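Local coordinates for putative hemin storage protein (Bordetella bronchiseptica, PDB 6AU1) that cleaves deacetylated poly-beta-1,6-N-acetylglucosamine through its glycoside hydrolase domain, the part of PgaB (BpsB) held in this chain, and can disrupt bacterial biofilms, at residues A[321-324]-A[325-329]; A[300-303]-A[304-308]; A[99-102]-A[103-107]. All coordinates share one frame; numbering follows the deposited sequence.

In the fold
From the N terminus, interaction 3 comes first, in the loop between strand 89-94 and helix 135-151, where a beta turn and an Asx turn fold residues 102-107 back and lay them against that helix. Interaction 2 follows at the end of strand 297-305, which forms a hairpin with strand 310-311, and interaction 1 finishes helix 314-326 before strand 332-335. The three lie in series, neither nested nor crossed. Interactions 1 and 2 touch: Leu301 on the strand packs against Met321 and Leu324 of the next helix, joining sheet to helical layer. Interaction 3 stays apart, its nearest atoms about 17 Å from interaction 2, and lies across the chain's centre from interaction 1.

Interaction 1: A[321-324]-A[325-329]; sequences MVQL and RSLGA
Backbone bonds dominate where Met321 O takes Arg325 N and Val322 O takes Ser326 N, both at 2.9 Å, in the last turn of helix 314-326. The next carbonyl departs from this pattern: Ser326 OG donates to Gln323 O at 2.6 Å, with chi1 at 75° turning the hydroxyl back along the helix, while Leu327 N reaches Gln323 O only weakly. Leu324 O is gripped twice, by Leu327 N at 3.0 Å and Ala329 N at 2.9 Å, from opposite faces of its carbonyl plane. Gly328, at positive phi, bonds through N to Arg325 O, which with the Ala329 bond makes a Schellman motif.

Apolar contacts flank these bonds. Leu324 CB meets Ala329 CB at 4.1 Å, and the leucine continues inward to Phe299 and Leu301. The side chains of Gln323 and Leu327 lie side by side, pointing the same way, with Gln323 CG 4.0 Å from Leu327 CD1; Gln323 NE2 bonds to Glu278 O. Arg325 CG passes 3.2 Å from Met321 O before NH1 bonds to Tyr332 OH.

A serine hydroxyl and amides of the reversing chain thus meet the last-turn carbonyls, leaving neither Gln323 O nor Leu324 O bare.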
ATOM      1  N   MET A 321       2.399  -9.946 -17.766  1.00 16.46           N
ATOM      2  CA  MET A 321       3.745  -9.382 -17.746  1.00 15.78           C
ATOM      3  C   MET A 321       4.292  -9.205 -19.161  1.00 18.88           C
ATOM      4  O   MET A 321       4.898  -8.178 -19.461  1.00 19.95           O
ATOM      5  CB  MET A 321       4.680 -10.253 -16.909  1.00 16.66           C
ATOM      6  CG  MET A 321       4.337 -10.205 -15.419  1.00 17.32           C
ATOM      7  SD  MET A 321       5.344 -11.350 -14.476  1.00 17.56           S
ATOM      8  CE  MET A 321       4.685 -11.072 -12.829  1.00 19.37           C
ATOM      9  N   VAL A 322       4.061 -10.181 -20.038  1.00 18.52           N
ATOM     10  CA  VAL A 322       4.530 -10.055 -21.414  1.00 20.64           C
ATOM     11  C   VAL A 322       3.804  -8.894 -22.094  1.00 22.74           C
ATOM     12  O   VAL A 322       4.410  -8.133 -22.857  1.00 22.15           O
ATOM     13  CB  VAL A 322       4.334 -11.374 -22.214  1.00 22.69           C
ATOM     14  CG1 VAL A 322       4.583 -11.168 -23.728  1.00 25.37           C
ATOM     15  CG2 VAL A 322       5.258 -12.459 -21.657  1.00 22.91           C
ATOM     16  N   GLN A 323       2.516  -8.734 -21.792  1.00 22.93           N
ATOM     17  CA  GLN A 323       1.751  -7.649 -22.395  1.00 24.93           C
ATOM     18  C   GLN A 323       2.328  -6.300 -21.966  1.00 20.09           C
ATOM     19  O   GLN A 323       2.494  -5.400 -22.803  1.00 23.70           O
ATOM     20  CB  GLN A 323       0.261  -7.732 -22.022  1.00 22.45           C
ATOM     21  CG  GLN A 323      -0.564  -6.580 -22.599  1.00 27.99           C
ATOM     22  CD  GLN A 323      -1.986  -6.513 -22.042  1.00 30.48           C
ATOM     23  OE1 GLN A 323      -2.276  -7.051 -20.975  1.00 34.55           O
ATOM     24  NE2 GLN A 323      -2.877  -5.855 -22.780  1.00 28.00           N
ATOM     25  N   LEU A 324       2.606  -6.163 -20.670  1.00 20.24           N
ATOM     26  CA  LEU A 324       3.243  -4.954 -20.135  1.00 19.82           C
ATOM     27  C   LEU A 324       4.563  -4.674 -20.848  1.00 20.56           C
ATOM     28  O   LEU A 324       4.803  -3.554 -21.305  1.00 22.36           O
ATOM     29  CB  LEU A 324       3.485  -5.073 -18.627  1.00 16.74           C
ATOM     30  CG  LEU A 324       2.257  -5.099 -17.713  1.00 18.44           C
ATOM     31  CD1 LEU A 324       2.669  -5.367 -16.261  1.00 18.40           C
ATOM     32  CD2 LEU A 324       1.440  -3.809 -17.831  1.00 23.66           C
ATOM     33  N   ARG A 325       5.415  -5.691 -20.951  1.00 19.14           N
ATOM     34  CA  ARG A 325       6.690  -5.529 -21.660  1.00 20.67           C
ATOM     35  C   ARG A 325       6.487  -5.026 -23.091  1.00 23.55           C
ATOM     36  O   ARG A 325       7.204  -4.134 -23.549  1.00 24.15           O
ATOM     37  CB  ARG A 325       7.465  -6.844 -21.672  1.00 21.42           C
ATOM     38  CG  ARG A 325       7.843  -7.337 -20.274  1.00 21.08           C
ATOM     39  CD  ARG A 325       8.209  -8.813 -20.290  1.00 21.91           C
ATOM     40  NE  ARG A 325       9.459  -9.051 -21.001  1.00 23.79           N
ATOM     41  CZ  ARG A 325      10.646  -9.037 -20.414  1.00 24.84           C
ATOM     42  NH1 ARG A 325      10.721  -8.791 -19.115  1.00 23.96           N
ATOM     43  NH2 ARG A 325      11.744  -9.267 -21.117  1.00 28.80           N
ATOM     44  N   SER A 326       5.503  -5.585 -23.791  1.00 23.64           N
ATOM     45  CA  SER A 326       5.256  -5.216 -25.186  1.00 26.09           C
ATOM     46  C   SER A 326       4.774  -3.773 -25.321  1.00 26.36           C
ATOM     47  O   SER A 326       4.872  -3.183 -26.398  1.00 28.47           O
ATOM     48  CB  SER A 326       4.225  -6.149 -25.822  1.00 29.69           C
ATOM     49  OG  SER A 326       2.921  -5.831 -25.349  1.00 27.98           O
ATOM     50  N   LEU A 327       4.248  -3.218 -24.235  1.00 24.62           N
ATOM     51  CA  LEU A 327       3.736  -1.851 -24.235  1.00 28.10           C
ATOM     52  C   LEU A 327       4.724  -0.857 -23.626  1.00 29.12           C
ATOM     53  O   LEU A 327       4.414   0.325 -23.490  1.00 35.76           O
ATOM     54  CB  LEU A 327       2.412  -1.784 -23.472  1.00 28.36           C
ATOM     55  CG  LEU A 327       1.256  -2.597 -24.060  1.00 30.63           C
ATOM     56  CD1 LEU A 327       0.115  -2.701 -23.053  1.00 33.27           C
ATOM     57  CD2 LEU A 327       0.770  -1.992 -25.379  1.00 35.06           C
ATOM     58  N   GLY A 328       5.900  -1.338 -23.239  1.00 34.59           N
ATOM     59  CA  GLY A 328       6.920  -0.470 -22.682  1.00 34.96           C
ATOM     60  C   GLY A 328       6.783  -0.196 -21.198  1.00 29.56           C
ATOM     61  O   GLY A 328       7.430   0.706 -20.667  1.00 31.07           O
ATOM     62  N   ALA A 329       5.935  -0.969 -20.526  1.00 26.79           N
ATOM     63  CA  ALA A 329       5.793  -0.877 -19.084  1.00 25.56           C
ATOM     64  C   ALA A 329       6.713  -1.890 -18.430  1.00 33.15           C
ATOM     65  O   ALA A 329       6.312  -3.024 -18.170  1.00 33.93           O
ATOM     66  CB  ALA A 329       4.349  -1.115 -18.666  1.00 25.98           C
TER

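Interaction 2: A[300-303]-A[304-308]; sequences ELQA and RDWRV
Gln302 meets the six-membered ring of Trp306 obliquely at the end of strand 297-305, one of the parallel strands of a TIM-barrel-like glycoside hydrolase domain, where the chain turns toward strand 310-311, its hairpin partner. Gln302 CB sits 3.7 Å from both CH2 and CZ3 of the indole. With chi1 at 65°, CG stands between the backbone N and the carbonyl carbon, and from there the extended chain carries the amide to Arg304 O. CD is farther off, 4.1 Å from Trp306 CZ3. The amide plane is inclined 27° to the indole plane, and the side chains cross at a slant. OE1 accepts from Met271 N, in helix 269-272.

NE2 donates to Arg304 O at 3.0 Å, nearly straight at 168°, with the acceptor lying in the amide plane. Bonds at both ends of the amide fix its rotation. Arg304 O also lies over one face of the Trp306 ring, toward the rim, and the indole meets the ring of Tyr335. A water accepts from NE2 and reaches Asp305 OD1 by a weak bond; the same OD1 weakly accepts from the backbone N of Arg307 and Val308. Closest of the ring atoms to NE2 is Trp306 CZ3, at 3.5 Å.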
ATOM      1  N   GLU A 300       1.536  -3.396 -10.436  1.00 14.27           N
ATOM      2  CA  GLU A 300       1.451  -4.507  -9.498  1.00 14.38           C
ATOM      3  C   GLU A 300       0.258  -5.394  -9.840  1.00 14.82           C
ATOM      4  O   GLU A 300      -0.896  -4.990  -9.702  1.00 16.87           O
ATOM      5  CB  GLU A 300       1.351  -3.992  -8.065  1.00 18.57           C
ATOM      6  CG  GLU A 300       1.432  -5.095  -7.040  1.00 17.89           C
ATOM      7  CD  GLU A 300       1.692  -4.578  -5.643  1.00 25.45           C
ATOM      8  OE1 GLU A 300       1.530  -3.362  -5.394  1.00 22.13           O
ATOM      9  OE2 GLU A 300       2.060  -5.405  -4.790  1.00 25.23           O
ATOM     10  N   LEU A 301       0.559  -6.608 -10.292  1.00 15.39           N
ATOM     11  CA  LEU A 301      -0.455  -7.539 -10.784  1.00 14.58           C
ATOM     12  C   LEU A 301      -0.950  -8.426  -9.659  1.00 15.09           C
ATOM     13  O   LEU A 301      -0.283  -8.545  -8.632  1.00 16.25           O
ATOM     14  CB  LEU A 301       0.134  -8.407 -11.898  1.00 14.95           C
ATOM     15  CG  LEU A 301       0.743  -7.629 -13.058  1.00 13.56           C
ATOM     16  CD1 LEU A 301       1.591  -8.551 -13.907  1.00 16.17           C
ATOM     17  CD2 LEU A 301      -0.383  -7.022 -13.898  1.00 15.04           C
ATOM     18  N   GLN A 302      -2.107  -9.056  -9.839  1.00 14.60           N
ATOM     19  CA  GLN A 302      -2.571  -9.978  -8.808  1.00 15.75           C
ATOM     20  C   GLN A 302      -2.280 -11.422  -9.197  1.00 19.30           C
ATOM     21  O   GLN A 302      -2.501 -11.827 -10.338  1.00 19.32           O
ATOM     22  CB  GLN A 302      -4.066  -9.789  -8.522  1.00 20.40           C
ATOM     23  CG  GLN A 302      -5.007 -10.124  -9.663  1.00 22.98           C
ATOM     24  CD  GLN A 302      -6.450  -9.741  -9.341  1.00 23.89           C
ATOM     25  OE1 GLN A 302      -7.000  -8.821  -9.941  1.00 28.24           O
ATOM     26  NE2 GLN A 302      -7.068 -10.447  -8.387  1.00 24.61           N
ATOM     27  N   ALA A 303      -1.768 -12.188  -8.234  1.00 18.18           N
ATOM     28  CA  ALA A 303      -1.475 -13.601  -8.440  1.00 15.27           C
ATOM     29  C   ALA A 303      -2.556 -14.490  -7.828  1.00 17.96           C
ATOM     30  O   ALA A 303      -2.544 -15.713  -8.001  1.00 22.44           O
ATOM     31  CB  ALA A 303      -0.115 -13.950  -7.844  1.00 16.96           C
ATOM     32  N   ARG A 304      -3.488 -13.874  -7.115  1.00 18.07           N
ATOM     33  CA  ARG A 304      -4.551 -14.612  -6.465  1.00 20.00           C
ATOM     34  C   ARG A 304      -5.886 -13.929  -6.722  1.00 23.25           C
ATOM     35  O   ARG A 304      -5.969 -12.701  -6.795  1.00 23.12           O
ATOM     36  CB  ARG A 304      -4.273 -14.734  -4.955  1.00 19.81           C
ATOM     37  CG  ARG A 304      -5.336 -15.488  -4.175  1.00 21.91           C
ATOM     38  CD  ARG A 304      -4.837 -15.898  -2.783  1.00 19.57           C
ATOM     39  NE  ARG A 304      -5.860 -16.625  -2.047  1.00 21.61           N
ATOM     40  CZ  ARG A 304      -6.098 -17.925  -2.183  1.00 23.17           C
ATOM     41  NH1 ARG A 304      -5.365 -18.659  -3.020  1.00 22.09           N
ATOM     42  NH2 ARG A 304      -7.065 -18.494  -1.477  1.00 25.14           N
ATOM     43  N   ASP A 305      -6.921 -14.738  -6.896  1.00 22.09           N
ATOM     44  CA  ASP A 305      -8.278 -14.246  -7.006  1.00 27.60           C
ATOM     45  C   ASP A 305      -8.871 -14.316  -5.596  1.00 27.70           C
ATOM     46  O   ASP A 305      -9.383 -15.358  -5.190  1.00 29.66           O
ATOM     47  CB  ASP A 305      -9.056 -15.094  -8.021  1.00 29.91           C
ATOM     48  CG  ASP A 305     -10.456 -14.582  -8.278  1.00 39.74           C
ATOM     49  OD1 ASP A 305     -11.028 -13.922  -7.392  1.00 33.11           O
ATOM     50  OD2 ASP A 305     -10.990 -14.867  -9.373  1.00 37.93           O
ATOM     51  N   TRP A 306      -8.762 -13.223  -4.838  1.00 30.39           N
ATOM     52  CA  TRP A 306      -9.138 -13.244  -3.421  1.00 32.41           C
ATOM     53  C   TRP A 306     -10.644 -13.411  -3.226  1.00 43.00           C
ATOM     54  O   TRP A 306     -11.086 -13.897  -2.183  1.00 44.67           O
ATOM     55  CB  TRP A 306      -8.681 -11.969  -2.692  1.00 27.27           C
ATOM     56  CG  TRP A 306      -7.201 -11.726  -2.689  1.00 23.60           C
ATOM     57  CD1 TRP A 306      -6.277 -12.264  -1.837  1.00 23.35           C
ATOM     58  CD2 TRP A 306      -6.485 -10.858  -3.562  1.00 20.13           C
ATOM     59  NE1 TRP A 306      -5.024 -11.794  -2.139  1.00 20.81           N
ATOM     60  CE2 TRP A 306      -5.121 -10.933  -3.202  1.00 20.86           C
ATOM     61  CE3 TRP A 306      -6.858 -10.029  -4.628  1.00 24.27           C
ATOM     62  CZ2 TRP A 306      -4.137 -10.208  -3.861  1.00 21.93           C
ATOM     63  CZ3 TRP A 306      -5.875  -9.316  -5.289  1.00 25.30           C
ATOM     64  CH2 TRP A 306      -4.532  -9.405  -4.901  1.00 26.04           C
ATOM     65  N   ARG A 307     -11.434 -13.005  -4.216  1.00 45.24           N
ATOM     66  CA  ARG A 307     -12.881 -13.065  -4.058  1.00 48.99           C
ATOM     67  C   ARG A 307     -13.376 -14.514  -4.078  1.00 47.11           C
ATOM     68  O   ARG A 307     -14.249 -14.879  -3.290  1.00 50.44           O
ATOM     69  CB  ARG A 307     -13.590 -12.219  -5.130  1.00 58.09           C
ATOM     70  CG  ARG A 307     -13.721 -12.847  -6.511  1.00 64.62           C
ATOM     71  CD  ARG A 307     -14.532 -11.968  -7.448  1.00 72.87           C
ATOM     72  NE  ARG A 307     -13.821 -10.744  -7.803  1.00 75.30           N
ATOM     73  CZ  ARG A 307     -14.411  -9.648  -8.268  1.00 78.80           C
ATOM     74  NH1 ARG A 307     -15.728  -9.616  -8.427  1.00 82.56           N
ATOM     75  NH2 ARG A 307     -13.686  -8.579  -8.566  1.00 77.20           N
ATOM     76  N   VAL A 308     -12.804 -15.344  -4.949  1.00 42.45           N
ATOM     77  CA  VAL A 308     -13.208 -16.747  -5.035  1.00 42.45           C
ATOM     78  C   VAL A 308     -12.262 -17.646  -4.243  1.00 41.29           C
ATOM     79  O   VAL A 308     -12.550 -18.823  -4.030  1.00 41.89           O
ATOM     80  CB  VAL A 308     -13.262 -17.252  -6.497  1.00 45.59           C
ATOM     81  CG1 VAL A 308     -14.120 -16.336  -7.355  1.00 54.53           C
ATOM     82  CG2 VAL A 308     -11.868 -17.383  -7.072  1.00 45.64           C
TER
HETATM   83  O   HOH W   1     -10.005 -10.742  -7.382  1.00 30.33           O

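Interaction 3: A[99-102]-A[103-107]; sequences FSVP and PGNPA
Val101 presses its branched side chain against the carboxamide of Asn105, and this is the tight half of the contact. The two side chains cross at about a right angle: Val101 CB lies 3.5 Å from Asn105 CG, and both valine methyls lie near the carboxamide oxygen, CG2 being 3.6 Å from Asn105 OD1. The asparagine is put there by its first torsion, which swings CG opposite the backbone N (chi1 -174°) and back toward the valine. Both polar ends of the amide are used: OD1 accepts from Ala107 N at 2.9 Å, and ND2 bonds to His67 ND1, which together hold the group's rotation. Val101 also touches Leu68, while Asn105 and Ala107 lie on Val140 of helix 135-151. Val101 CG2 and Ala107 CB are farther apart, at 4.4 Å.

The outer half is looser and faces solvent: Pro102, Pro103 and Gly104 are exposed. The 3.5 Å approach of Pro102 CB to Pro103 CD comes with the linkage of adjacent prolines. A single hydrogen bond closes this side, from Asn105 N to Pro102 O at 3.1 Å, and Gly104 takes the positive phi of the turn's third position. Residues 102-107 are thus a type II beta turn running into an Asx turn, with Asn105 common to both.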
ATOM      1  N   PHE A  99      -4.781   1.948  12.200  1.00 12.74           N
ATOM      2  CA  PHE A  99      -4.223   1.329  13.395  1.00 12.70           C
ATOM      3  C   PHE A  99      -5.292   1.339  14.459  1.00 15.55           C
ATOM      4  O   PHE A  99      -5.695   2.409  14.916  1.00 14.82           O
ATOM      5  CB  PHE A  99      -2.976   2.077  13.868  1.00 13.70           C
ATOM      6  CG  PHE A  99      -1.886   2.111  12.847  1.00 13.36           C
ATOM      7  CD1 PHE A  99      -0.984   1.052  12.746  1.00 13.34           C
ATOM      8  CD2 PHE A  99      -1.777   3.182  11.966  1.00 13.67           C
ATOM      9  CE1 PHE A  99       0.026   1.073  11.779  1.00 15.34           C
ATOM     10  CE2 PHE A  99      -0.775   3.212  11.004  1.00 15.68           C
ATOM     11  CZ  PHE A  99       0.132   2.152  10.912  1.00 14.77           C
ATOM     12  N   SER A 100      -5.764   0.156  14.836  1.00 13.08           N
ATOM     13  CA  SER A 100      -6.829   0.046  15.830  1.00 13.78           C
ATOM     14  C   SER A 100      -6.219  -0.052  17.225  1.00 17.65           C
ATOM     15  O   SER A 100      -6.125  -1.129  17.812  1.00 16.16           O
ATOM     16  CB  SER A 100      -7.724  -1.157  15.522  1.00 17.13           C
ATOM     17  OG  SER A 100      -8.422  -0.942  14.294  1.00 15.92           O
ATOM     18  N   VAL A 101      -5.788   1.097  17.728  1.00 17.40           N
ATOM     19  CA  VAL A 101      -5.192   1.215  19.042  1.00 14.83           C
ATOM     20  C   VAL A 101      -6.190   0.814  20.132  1.00 16.36           C
ATOM     21  O   VAL A 101      -7.405   0.899  19.941  1.00 17.85           O
ATOM     22  CB  VAL A 101      -4.699   2.661  19.294  1.00 20.83           C
ATOM     23  CG1 VAL A 101      -3.629   3.032  18.292  1.00 19.64           C
ATOM     24  CG2 VAL A 101      -5.870   3.657  19.210  1.00 18.16           C
ATOM     25  N   PRO A 102      -5.678   0.354  21.275  1.00 18.72           N
ATOM     26  CA  PRO A 102      -6.567  -0.058  22.368  1.00 22.05           C
ATOM     27  C   PRO A 102      -7.220   1.128  23.063  1.00 22.89           C
ATOM     28  O   PRO A 102      -6.703   2.237  22.976  1.00 23.56           O
ATOM     29  CB  PRO A 102      -5.631  -0.801  23.325  1.00 23.58           C
ATOM     30  CG  PRO A 102      -4.275  -0.283  23.025  1.00 25.43           C
ATOM     31  CD  PRO A 102      -4.258   0.091  21.564  1.00 22.34           C
ATOM     32  N   PRO A 103      -8.357   0.902  23.740  1.00 25.39           N
ATOM     33  CA  PRO A 103      -8.967   1.982  24.522  1.00 28.65           C
ATOM     34  C   PRO A 103      -7.953   2.569  25.508  1.00 27.24           C
ATOM     35  O   PRO A 103      -7.123   1.833  26.038  1.00 31.34           O
ATOM     36  CB  PRO A 103     -10.117   1.282  25.256  1.00 33.04           C
ATOM     37  CG  PRO A 103     -10.418   0.075  24.424  1.00 35.97           C
ATOM     38  CD  PRO A 103      -9.107  -0.361  23.852  1.00 30.38           C
ATOM     39  N   GLY A 104      -7.990   3.874  25.727  1.00 33.20           N
ATOM     40  CA  GLY A 104      -7.021   4.478  26.624  1.00 34.12           C
ATOM     41  C   GLY A 104      -5.806   5.022  25.894  1.00 30.22           C
ATOM     42  O   GLY A 104      -5.087   5.867  26.423  1.00 28.61           O
ATOM     43  N   ASN A 105      -5.560   4.528  24.683  1.00 23.22           N
ATOM     44  CA  ASN A 105      -4.604   5.178  23.791  1.00 18.34           C
ATOM     45  C   ASN A 105      -5.148   6.560  23.435  1.00 19.91           C
ATOM     46  O   ASN A 105      -6.337   6.699  23.172  1.00 20.66           O
ATOM     47  CB  ASN A 105      -4.386   4.347  22.530  1.00 19.46           C
ATOM     48  CG  ASN A 105      -3.292   4.906  21.638  1.00 20.02           C
ATOM     49  OD1 ASN A 105      -3.516   5.844  20.876  1.00 21.17           O
ATOM     50  ND2 ASN A 105      -2.103   4.322  21.725  1.00 21.04           N
ATOM     51  N   PRO A 106      -4.280   7.584  23.414  1.00 25.82           N
ATOM     52  CA  PRO A 106      -4.722   8.954  23.107  1.00 27.48           C
ATOM     53  C   PRO A 106      -5.445   9.079  21.766  1.00 24.36           C
ATOM     54  O   PRO A 106      -6.291   9.961  21.609  1.00 29.53           O
ATOM     55  CB  PRO A 106      -3.410   9.749  23.079  1.00 34.26           C
ATOM     56  CG  PRO A 106      -2.455   8.949  23.884  1.00 38.55           C
ATOM     57  CD  PRO A 106      -2.835   7.515  23.693  1.00 31.77           C
ATOM     58  N   ALA A 107      -5.121   8.213  20.812  1.00 21.00           N
ATOM     59  CA  ALA A 107      -5.740   8.291  19.491  1.00 20.27           C
ATOM     60  C   ALA A 107      -7.008   7.444  19.378  1.00 18.38           C
ATOM     61  O   ALA A 107      -7.625   7.412  18.316  1.00 18.28           O
ATOM     62  CB  ALA A 107      -4.747   7.880  18.416  1.00 18.97           C
TER